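Local coordinates for protein putative enoyl-CoA hydratase/isomerase (Mycobacterium abscessus, PDB 3RSI) that probably acts as a hydro-lyase of lipid metabolism within the enoyl-CoA hydratase/isomerase (crotonase) family, at residues Glu10-Arg15 and Thr23-His28. Sequence-based numbering, arbitrary orientation.
Sequences ELLVER and TMNRPH
Thr-23 and Leu-12 face each other as a hydrogen-bonded antiparallel pair in the N-terminal beta hairpin of this crotonase-family chain, formed by strands 11-16 and 19-24; strand 56-61 runs beside the second of them, parallel to it. Two backbone bonds hold the pair: Thr-23 N gives to Leu-12 O at 2.9 Å, and Leu-12 N gives to Thr-23 O at 2.8 Å. The same Thr-23 O also takes a CA-H...O contact from Leu-11. On the face that carries Thr-23 and Leu-12, CB of Thr-23 lies 3.9 Å from CB of Leu-12, and a water hydrogen-bonded to Thr-23 OG1 reaches back weakly to Leu-12 O.

Met-24 turns to the other face of the sheet, where it forms a non-hydrogen-bonded pair with Leu-11. The contact here is light: Leu-11 CD1 comes to 4.1 Å from Met-24 CG. Helix 35-50 covers this side, with Phe-41 against Leu-11.

At Asn-25 the strand has ended, yet its N still donates to Glu-10 O at 2.7 Å. CG lies anti to the backbone N (chi1 -175°), which sets it beside Leu-12 CD1; the branched end of Leu-12 packs against ND2, and that nitrogen is hydrogen-bonded to Arg-9 O.

Arg-26 closes the contact. Its side chain and that of Glu-10 run alongside each other in the same direction, CG against CG at 3.8 Å. The salt bridge between Glu-10 OE1 and Arg-26 NE is a matter of charge alone, as the oxygen stands off the plane of the guanidinium, with no N-H aimed at it. Directed bonds go to other partners: Arg-26 NH1 to Ala-32 O, Glu-10 OE1 to Ser-34 OG. Carboxylate and guanidinium planes stand 45° apart, and OE1 of Glu-10 rests 3.2 Å from CD of Arg-26.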
loop_
_atom_site.group_PDB
_atom_site.type_symbol
_atom_site.label_atom_id
_atom_site.label_comp_id
_atom_site.label_asym_id
_atom_site.label_seq_id
_atom_site.Cartn_x
_atom_site.Cartn_y
_atom_site.Cartn_z
ATOM N N GLU B 10 -33.621 -11.387 -1.906
ATOM C CA GLU B 10 -32.263 -11.562 -2.450
ATOM C C GLU B 10 -31.191 -10.939 -1.565
ATOM O O GLU B 10 -30.019 -11.355 -1.595
ATOM C CB GLU B 10 -32.167 -11.033 -3.881
ATOM C CG GLU B 10 -32.970 -11.859 -4.866
ATOM C CD GLU B 10 -32.987 -11.246 -6.230
ATOM O OE1 GLU B 10 -31.901 -11.091 -6.808
ATOM O OE2 GLU B 10 -34.078 -10.906 -6.723
ATOM N N LEU B 11 -31.590 -9.939 -0.780
ATOM C CA LEU B 11 -30.744 -9.451 0.301
ATOM C C LEU B 11 -31.505 -9.527 1.618
ATOM O O LEU B 11 -32.485 -8.785 1.825
ATOM C CB LEU B 11 -30.277 -8.033 0.013
ATOM C CG LEU B 11 -29.235 -7.422 0.945
ATOM C CD1 LEU B 11 -27.863 -8.037 0.678
ATOM C CD2 LEU B 11 -29.183 -5.885 0.766
ATOM N N LEU B 12 -31.079 -10.436 2.495
ATOM C CA LEU B 12 -31.648 -10.533 3.830
ATOM C C LEU B 12 -31.092 -9.429 4.730
ATOM O O LEU B 12 -29.901 -9.141 4.716
ATOM C CB LEU B 12 -31.382 -11.894 4.457
ATOM C CG LEU B 12 -31.881 -13.108 3.673
ATOM C CD1 LEU B 12 -31.413 -14.398 4.352
ATOM C CD2 LEU B 12 -33.395 -13.072 3.533
ATOM N N VAL B 13 -31.978 -8.798 5.487
ATOM C CA VAL B 13 -31.596 -7.728 6.389
ATOM C C VAL B 13 -32.086 -8.108 7.788
ATOM O O VAL B 13 -33.295 -8.268 8.015
ATOM C CB VAL B 13 -32.170 -6.374 5.946
ATOM C CG1 VAL B 13 -31.829 -5.264 6.981
ATOM C CG2 VAL B 13 -31.658 -6.008 4.553
ATOM N N GLU B 14 -31.132 -8.282 8.700
ATOM C CA GLU B 14 -31.402 -8.693 10.063
ATOM C C GLU B 14 -30.790 -7.687 11.045
ATOM O O GLU B 14 -29.607 -7.354 10.959
ATOM C CB GLU B 14 -30.820 -10.096 10.290
ATOM C CG GLU B 14 -30.548 -10.467 11.759
ATOM C CD GLU B 14 -29.794 -11.772 11.938
ATOM O OE1 GLU B 14 -29.543 -12.473 10.926
ATOM O OE2 GLU B 14 -29.460 -12.093 13.110
ATOM N N ARG B 15 -31.602 -7.208 11.985
ATOM C CA ARG B 15 -31.141 -6.268 13.019
ATOM C C ARG B 15 -30.916 -7.021 14.330
ATOM O O ARG B 15 -31.837 -7.665 14.821
ATOM C CB ARG B 15 -32.192 -5.173 13.195
ATOM C CG ARG B 15 -31.861 -4.115 14.202
ATOM C CD ARG B 15 -30.875 -3.088 13.697
ATOM N NE ARG B 15 -30.752 -1.985 14.651
ATOM C CZ ARG B 15 -31.399 -0.826 14.577
ATOM N NH1 ARG B 15 -32.233 -0.563 13.583
ATOM N NH2 ARG B 15 -31.201 0.100 15.509
ATOM N N THR B 23 -27.286 -10.318 4.223
ATOM C CA THR B 23 -26.933 -11.600 3.664
ATOM C C THR B 23 -27.375 -11.675 2.215
ATOM O O THR B 23 -28.574 -11.670 1.948
ATOM C CB THR B 23 -27.547 -12.760 4.451
ATOM O OG1 THR B 23 -27.106 -12.688 5.804
ATOM C CG2 THR B 23 -27.118 -14.104 3.845
ATOM N N MET B 24 -26.397 -11.737 1.308
ATOM C CA MET B 24 -26.654 -11.924 -0.105
ATOM C C MET B 24 -27.208 -13.340 -0.267
ATOM O O MET B 24 -26.583 -14.301 0.171
ATOM C CB MET B 24 -25.367 -11.743 -0.900
ATOM C CG MET B 24 -24.805 -10.350 -0.826
ATOM S SD MET B 24 -23.174 -10.171 -1.557
ATOM C CE MET B 24 -22.166 -10.878 -0.223
ATOM N N ASN B 25 -28.395 -13.445 -0.854
ATOM C CA ASN B 25 -29.201 -14.673 -0.811
ATOM C C ASN B 25 -29.774 -15.094 -2.167
ATOM O O ASN B 25 -30.945 -14.871 -2.454
ATOM C CB ASN B 25 -30.347 -14.463 0.175
ATOM C CG ASN B 25 -31.172 -15.717 0.388
ATOM O OD1 ASN B 25 -30.651 -16.834 0.353
ATOM N ND2 ASN B 25 -32.461 -15.538 0.589
ATOM N N ARG B 26 -28.930 -15.658 -3.015
ATOM C CA ARG B 26 -29.387 -16.308 -4.255
ATOM C C ARG B 26 -28.590 -17.588 -4.449
ATOM O O ARG B 26 -27.665 -17.646 -5.272
ATOM C CB ARG B 26 -29.194 -15.406 -5.476
ATOM C CG ARG B 26 -29.920 -14.094 -5.438
ATOM C CD ARG B 26 -29.555 -13.285 -6.666
ATOM N NE ARG B 26 -30.147 -13.837 -7.901
ATOM C CZ ARG B 26 -29.560 -13.819 -9.100
ATOM N NH1 ARG B 26 -28.336 -13.319 -9.263
ATOM N NH2 ARG B 26 -30.196 -14.317 -10.153
ATOM N N PRO B 27 -28.946 -18.630 -3.699
ATOM C CA PRO B 27 -28.130 -19.845 -3.675
ATOM C C PRO B 27 -27.942 -20.506 -5.046
ATOM O O PRO B 27 -26.870 -21.009 -5.342
ATOM C CB PRO B 27 -28.895 -20.766 -2.724
ATOM C CG PRO B 27 -29.706 -19.899 -1.891
ATOM C CD PRO B 27 -29.997 -18.648 -2.674
ATOM N N HIS B 28 -28.973 -20.462 -5.875
ATOM C CA HIS B 28 -28.937 -21.003 -7.228
ATOM C C HIS B 28 -27.900 -20.341 -8.136
ATOM O O HIS B 28 -27.548 -20.902 -9.161
ATOM C CB HIS B 28 -30.346 -20.930 -7.852
ATOM C CG HIS B 28 -30.966 -19.573 -7.793
ATOM N ND1 HIS B 28 -31.036 -18.744 -8.892
ATOM C CD2 HIS B 28 -31.533 -18.892 -6.768
ATOM C CE1 HIS B 28 -31.646 -17.621 -8.549
ATOM N NE2 HIS B 28 -31.945 -17.681 -7.263
HETATM O O HOH W 1 -28.924 -11.101 7.131
#